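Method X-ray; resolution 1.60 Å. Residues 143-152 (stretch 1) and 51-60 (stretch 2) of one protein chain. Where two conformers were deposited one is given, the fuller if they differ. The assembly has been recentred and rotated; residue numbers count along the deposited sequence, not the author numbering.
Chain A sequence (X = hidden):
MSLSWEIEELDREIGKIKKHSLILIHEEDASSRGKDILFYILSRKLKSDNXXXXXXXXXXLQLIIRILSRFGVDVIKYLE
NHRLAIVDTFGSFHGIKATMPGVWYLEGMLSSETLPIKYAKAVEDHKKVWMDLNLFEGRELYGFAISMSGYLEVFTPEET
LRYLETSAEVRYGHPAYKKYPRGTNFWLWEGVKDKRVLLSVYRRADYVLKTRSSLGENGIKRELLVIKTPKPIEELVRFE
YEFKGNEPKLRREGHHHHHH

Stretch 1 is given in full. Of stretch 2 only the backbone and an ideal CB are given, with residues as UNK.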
ATOM      1  N   GLY A 143       1.484  -4.486  -4.664  1.00 16.51           N
ATOM      2  CA  GLY A 143       2.356  -3.520  -3.984  1.00 16.03           C
ATOM      3  C   GLY A 143       1.576  -2.806  -2.903  1.00 14.80           C
ATOM      4  O   GLY A 143       0.352  -2.610  -3.022  1.00 15.12           O
ATOM      5  N   PHE A 144       2.281  -2.454  -1.831  1.00 14.15           N
ATOM      6  CA  PHE A 144       1.689  -1.668  -0.735  1.00 14.12           C
ATOM      7  C   PHE A 144       2.621  -0.540  -0.389  1.00 14.77           C
ATOM      8  O   PHE A 144       3.810  -0.800  -0.176  1.00 15.12           O
ATOM      9  CB  PHE A 144       1.492  -2.551   0.497  1.00 15.44           C
ATOM     10  CG  PHE A 144       0.451  -3.621   0.301  1.00 15.38           C
ATOM     11  CD1 PHE A 144      -0.844  -3.430   0.760  1.00 16.85           C
ATOM     12  CD2 PHE A 144       0.756  -4.808  -0.371  1.00 16.43           C
ATOM     13  CE1 PHE A 144      -1.829  -4.394   0.561  1.00 17.89           C
ATOM     14  CE2 PHE A 144      -0.232  -5.791  -0.577  1.00 16.79           C
ATOM     15  CZ  PHE A 144      -1.521  -5.581  -0.108  1.00 17.89           C
ATOM     16  N   ALA A 145       2.120   0.700  -0.351  1.00 13.67           N
ATOM     17  CA  ALA A 145       2.949   1.847   0.090  1.00 13.98           C
ATOM     18  C   ALA A 145       2.407   2.386   1.415  1.00 14.20           C
ATOM     19  O   ALA A 145       1.294   2.940   1.454  1.00 15.18           O
ATOM     20  CB  ALA A 145       2.955   2.963  -0.975  1.00 13.99           C
ATOM     21  N   ILE A 146       3.208   2.197   2.472  1.00 14.66           N
ATOM     22  CA  ILE A 146       2.779   2.476   3.832  0.50 14.55           C
ATOM     23  C   ILE A 146       3.740   3.485   4.468  1.00 14.05           C
ATOM     24  O   ILE A 146       4.810   3.120   4.949  1.00 13.68           O
ATOM     25  CB  ILE A 146       2.711   1.196   4.700  0.50 14.89           C
ATOM     26  CG1 ILE A 146       1.933   0.078   3.979  0.50 15.85           C
ATOM     27  CG2 ILE A 146       2.088   1.521   6.056  0.50 15.23           C
ATOM     28  CD1 ILE A 146       2.059  -1.301   4.611  0.50 15.33           C
ATOM     29  N   SER A 147       3.390   4.772   4.437  1.00 13.96           N
ATOM     30  CA  SER A 147       2.216   5.342   3.805  1.00 13.70           C
ATOM     31  C   SER A 147       2.566   6.599   3.056  1.00 14.23           C
ATOM     32  O   SER A 147       3.655   7.163   3.259  1.00 14.72           O
ATOM     33  CB  SER A 147       1.302   5.876   4.934  1.00 14.58           C
ATOM     34  OG  SER A 147       0.929   4.820   5.815  1.00 16.79           O
ATOM     35  N   MET A 148       1.744   7.007   2.102  1.00 14.52           N
ATOM     36  CA  MET A 148       2.195   7.862   1.022  1.00 14.94           C
ATOM     37  C   MET A 148       2.199   9.244   1.758  1.00 15.18           C
ATOM     38  O   MET A 148       2.933  10.179   1.400  1.00 15.13           O
ATOM     39  CB  MET A 148       1.156   7.918  -0.092  1.00 14.66           C
ATOM     40  CG  MET A 148       1.201   6.699  -1.018  1.00 15.79           C
ATOM     41  SD  MET A 148       2.768   6.543  -1.925  1.00  6.98           S
ATOM     42  CE  MET A 148       2.586   7.990  -3.024  1.00 16.30           C
ATOM     43  N   SER A 149       1.390   9.372   2.820  1.00 15.66           N
ATOM     44  CA  SER A 149       1.376  10.581   3.655  1.00 16.00           C
ATOM     45  C   SER A 149       2.728  10.825   4.347  1.00 16.05           C
ATOM     46  O   SER A 149       3.049  11.959   4.733  1.00 17.10           O
ATOM     47  CB  SER A 149       0.214  10.511   4.684  1.00 15.62           C
ATOM     48  OG  SER A 149       0.206   9.252   5.350  1.00 15.33           O
ATOM     49  N   GLY A 150       3.534   9.769   4.479  1.00 15.35           N
ATOM     50  CA  GLY A 150       4.861   9.881   5.087  1.00 15.06           C
ATOM     51  C   GLY A 150       5.804  10.805   4.338  1.00 15.08           C
ATOM     52  O   GLY A 150       6.743  11.350   4.934  1.00 15.89           O
ATOM     53  N   TYR A 151       5.590  10.983   3.033  1.00 14.73           N
ATOM     54  CA  TYR A 151       6.487  11.853   2.255  1.00 14.70           C
ATOM     55  C   TYR A 151       6.469  13.291   2.751  1.00 15.66           C
ATOM     56  O   TYR A 151       7.431  14.000   2.557  1.00 16.24           O
ATOM     57  CB  TYR A 151       6.162  11.783   0.763  1.00 14.92           C
ATOM     58  CG  TYR A 151       6.559  10.453   0.182  1.00 13.53           C
ATOM     59  CD1 TYR A 151       7.887  10.029   0.239  1.00 15.00           C
ATOM     60  CD2 TYR A 151       5.601   9.604  -0.404  1.00 13.84           C
ATOM     61  CE1 TYR A 151       8.275   8.792  -0.282  1.00 15.08           C
ATOM     62  CE2 TYR A 151       5.987   8.350  -0.921  1.00 14.02           C
ATOM     63  CZ  TYR A 151       7.316   7.968  -0.858  1.00 15.52           C
ATOM     64  OH  TYR A 151       7.733   6.740  -1.342  1.00 15.89           O
ATOM     65  N   LEU A 152       5.369  13.714   3.359  1.00 15.87           N
ATOM     66  CA  LEU A 152       5.282  15.082   3.856  1.00 17.31           C
ATOM     67  C   LEU A 152       6.209  15.325   5.048  1.00 18.18           C
ATOM     68  O   LEU A 152       6.380  16.484   5.469  1.00 19.36           O
ATOM     69  CB  LEU A 152       3.830  15.441   4.183  1.00 17.59           C
ATOM     70  CG  LEU A 152       2.885  15.526   2.979  1.00 18.84           C
ATOM     71  CD1 LEU A 152       1.436  15.682   3.425  1.00 22.49           C
ATOM     72  CD2 LEU A 152       3.271  16.697   2.048  1.00 21.10           C
ATOM     73  N   UNK A  51       2.911 -12.693  -4.600  1.00 18.67           N
ATOM     74  CA  UNK A  51       4.117 -11.890  -4.446  1.00 18.19           C
ATOM     75  C   UNK A  51       3.727 -10.503  -3.957  1.00 18.23           C
ATOM     76  O   UNK A  51       2.739  -9.955  -4.424  1.00 17.91           O
ATOM     77  CB  UNK A  51       4.897 -11.806  -5.760  1.00 18.19           C
ATOM     78  N   UNK A  52       4.490  -9.964  -3.014  1.00 17.91           N
ATOM     79  CA  UNK A  52       4.144  -8.667  -2.436  1.00 17.59           C
ATOM     80  C   UNK A  52       5.395  -7.827  -2.362  1.00 17.93           C
ATOM     81  O   UNK A  52       6.431  -8.302  -1.900  1.00 17.98           O
ATOM     82  CB  UNK A  52       3.507  -8.819  -1.053  1.00 17.59           C
ATOM     83  N   UNK A  53       5.301  -6.586  -2.829  1.00 17.43           N
ATOM     84  CA  UNK A  53       6.375  -5.619  -2.640  1.00 16.96           C
ATOM     85  C   UNK A  53       5.817  -4.549  -1.720  1.00 17.59           C
ATOM     86  O   UNK A  53       4.677  -4.121  -1.917  1.00 17.98           O
ATOM     87  CB  UNK A  53       6.868  -5.033  -3.965  1.00 16.96           C
ATOM     88  N   UNK A  54       6.592  -4.154  -0.714  1.00 16.94           N
ATOM     89  CA  UNK A  54       6.172  -3.096   0.214  1.00 18.06           C
ATOM     90  C   UNK A  54       7.141  -1.925   0.138  1.00 17.26           C
ATOM     91  O   UNK A  54       8.360  -2.114   0.244  1.00 17.56           O
ATOM     92  CB  UNK A  54       6.091  -3.626   1.647  1.00 18.06           C
ATOM     93  N   UNK A  55       6.595  -0.720  -0.017  1.00 16.13           N
ATOM     94  CA  UNK A  55       7.392   0.500   0.149  1.00 16.27           C
ATOM     95  C   UNK A  55       7.140   0.961   1.562  1.00 15.84           C
ATOM     96  O   UNK A  55       6.072   1.493   1.875  1.00 15.58           O
ATOM     97  CB  UNK A  55       7.035   1.581  -0.873  1.00 16.27           C
ATOM     98  N   UNK A  56       8.109   0.691   2.433  1.00 15.00           N
ATOM     99  CA  UNK A  56       7.916   0.911   3.864  1.00 14.90           C
ATOM    100  C   UNK A  56       8.449   2.285   4.210  1.00 15.34           C
ATOM    101  O   UNK A  56       9.626   2.446   4.494  1.00 16.10           O
ATOM    102  CB  UNK A  56       8.607  -0.170   4.697  1.00 14.90           C
ATOM    103  N   UNK A  57       7.563   3.280   4.108  1.00 14.76           N
ATOM    104  CA  UNK A  57       7.931   4.693   4.114  1.00 14.79           C
ATOM    105  C   UNK A  57       7.850   5.289   5.519  1.00 15.16           C
ATOM    106  O   UNK A  57       8.714   6.076   5.916  1.00 15.89           O
ATOM    107  CB  UNK A  57       7.027   5.477   3.161  1.00 14.79           C
ATOM    108  N   UNK A  58       6.806   4.915   6.257  1.00 14.44           N
ATOM    109  CA  UNK A  58       6.410   5.663   7.449  1.00 14.91           C
ATOM    110  C   UNK A  58       6.868   5.090   8.779  1.00 15.66           C
ATOM    111  O   UNK A  58       6.886   5.840   9.779  1.00 15.85           O
ATOM    112  CB  UNK A  58       4.885   5.778   7.476  1.00 14.91           C
ATOM    113  N   UNK A  59       7.188   3.790   8.805  1.00 15.46           N
ATOM    114  CA  UNK A  59       7.455   3.084  10.067  1.00 16.27           C
ATOM    115  C   UNK A  59       8.783   2.354  10.023  1.00 16.98           C
ATOM    116  O   UNK A  59       9.179   1.839   8.969  1.00 16.49           O
ATOM    117  CB  UNK A  59       6.332   2.092  10.375  1.00 16.27           C
ATOM    118  N   UNK A  60       9.456   2.284  11.183  1.00 17.76           N
ATOM    119  CA  UNK A  60      10.660   1.460  11.279  1.00 18.87           C
ATOM    120  C   UNK A  60      10.336   0.021  10.903  1.00 19.46           C
ATOM    121  O   UNK A  60       9.258  -0.475  11.217  1.00 18.66           O
ATOM    122  CB  UNK A  60      11.252   1.524  12.688  1.00 18.87           C
TER

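Position 51 has no atom of stretch 1 within 5.5 Å of its ideal CB, so stretch 1 sets no preference; it is Leu51. At 52 the CB points sideways, 4.8 Å from Phe144 CE2, and a beta-branched or other apolar residue would suit a strand beside a ring. Val52 puts CG1 3.7 Å from Phe144 CD2.

Positions 53 to 56 pair in parallel with residues 143 to 146. At 53 the ideal CB is 4.8 Å from Gly143 CA, and phi/psi of -114/134 is ordinary strand geometry, so neither demands glycine; small residues and others would fit. Gly53 contributes backbone: Phe144 N donates to Gly53 O at 2.9 Å.

The CB of 54 lies on the sheet face of Phe144 and Ile146, which favours a long apolar chain. Met54, extended with chi1 and chi2 both t, brings CG to 4.3 Å from Ile146 CD1.

At 55 the CB turns to the other face, 4.2 Å from Ala145 CA. Ala145 is short and Gly143 has no side chain, leaving room for a large apolar or aromatic group. Phe55 (chi1 m) sets its CB 4.3 Å from Ala145 CB, and its backbone bonds twice: Phe55 N to Phe144 O at 2.8 Å, and Ile146 N to Phe55 O at 3.0 Å.

The CB of 56 is 5.0 Å from Ile146 O, too far for direct contact, so small or polar residues are plausible. Ser56 OG accepts from water 1 at 2.8 Å, and the same water donates to Ile146 O at 2.9 Å.

At 57 the CB points toward stretch 1, 3.7 Å from Ile146 O, with Ala145 CB and the Tyr151 ring nearby; leucine, isoleucine or methionine could fill this space. Ile57 places CG2 over the Tyr151 ring face, 4.2 Å from the centroid and 14° off the normal, while CD1 lies 4.0 Å from Ala145 CB. Its N donates to Ile146 O at 2.9 Å.

The CB of 58 is 3.5 Å from Ser147 N, a donor that follows a cis peptide bond; a short acceptor such as serine, threonine or aspartate is indicated. Ser147 N donates to Ser58 OG at 3.0 Å, and Ser58 N to Ile146 O at 3.0 Å. Gly150 CA is 3.5 Å from Ser58 OG; a CB at 150 would clash with that oxygen.

At 59 the CB points sideways, so only a long chain could return. Tyr59 does, its ring edge meeting Ile146 CG2 at CE2, 4.0 Å away. Position 60 is out of reach; Pro60 is the N-cap of a helix.

Stretch 2 (51-60) LVGMFSISYP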
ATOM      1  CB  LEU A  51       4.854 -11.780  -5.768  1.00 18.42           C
ATOM      2  CG  LEU A  51       5.282 -13.120  -6.390  1.00 18.32           C
ATOM      3  CD1 LEU A  51       5.991 -12.835  -7.693  1.00 19.81           C
ATOM      4  CD2 LEU A  51       6.142 -13.954  -5.447  1.00 22.07           C
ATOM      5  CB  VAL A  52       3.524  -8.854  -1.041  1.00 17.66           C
ATOM      6  CG1 VAL A  52       3.326  -7.500  -0.338  1.00 20.39           C
ATOM      7  CG2 VAL A  52       2.185  -9.614  -1.150  1.00 17.81           C
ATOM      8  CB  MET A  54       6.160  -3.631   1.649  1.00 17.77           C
ATOM      9  CG  MET A  54       5.640  -2.640   2.680  1.00 19.77           C
ATOM     10  SD  MET A  54       5.872  -3.298   4.354  1.00 24.61           S
ATOM     11  CE  MET A  54       5.330  -5.011   4.042  1.00 13.01           C
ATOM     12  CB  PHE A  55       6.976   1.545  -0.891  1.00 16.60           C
ATOM     13  CG  PHE A  55       7.120   1.030  -2.294  1.00 18.54           C
ATOM     14  CD1 PHE A  55       8.350   1.121  -2.948  1.00 23.10           C
ATOM     15  CD2 PHE A  55       6.069   0.366  -2.903  1.00 20.63           C
ATOM     16  CE1 PHE A  55       8.503   0.611  -4.242  1.00 25.36           C
ATOM     17  CE2 PHE A  55       6.208  -0.161  -4.183  1.00 24.57           C
ATOM     18  CZ  PHE A  55       7.436  -0.032  -4.852  1.00 24.66           C
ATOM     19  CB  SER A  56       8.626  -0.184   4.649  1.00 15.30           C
ATOM     20  OG  SER A  56       8.310  -0.058   6.015  1.00 15.56           O
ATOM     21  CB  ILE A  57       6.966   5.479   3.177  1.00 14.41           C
ATOM     22  CG1 ILE A  57       7.088   4.985   1.710  1.00 14.72           C
ATOM     23  CG2 ILE A  57       7.180   7.005   3.273  1.00 14.32           C
ATOM     24  CD1 ILE A  57       5.789   5.100   0.904  1.00 14.53           C
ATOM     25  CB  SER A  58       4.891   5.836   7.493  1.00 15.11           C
ATOM     26  OG  SER A  58       4.454   6.712   6.483  1.00 16.47           O
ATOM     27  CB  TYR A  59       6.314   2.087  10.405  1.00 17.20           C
ATOM     28  CG  TYR A  59       4.990   2.794  10.458  1.00 17.93           C
ATOM     29  CD1 TYR A  59       4.695   3.647  11.523  1.00 19.32           C
ATOM     30  CD2 TYR A  59       4.085   2.708   9.395  1.00 19.52           C
ATOM     31  CE1 TYR A  59       3.514   4.355  11.571  1.00 20.80           C
ATOM     32  CE2 TYR A  59       2.898   3.420   9.427  1.00 18.92           C
ATOM     33  CZ  TYR A  59       2.623   4.244  10.521  1.00 20.98           C
ATOM     34  OH  TYR A  59       1.461   4.985  10.612  1.00 23.80           O
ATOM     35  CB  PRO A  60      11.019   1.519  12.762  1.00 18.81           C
ATOM     36  CG  PRO A  60      10.300   2.715  13.325  1.00 20.31           C
ATOM     37  CD  PRO A  60       9.111   2.961  12.446  1.00 18.55           C
TER
HETATM   38  O   HOH W   1       6.286   1.714   6.941  1.00 15.72           O
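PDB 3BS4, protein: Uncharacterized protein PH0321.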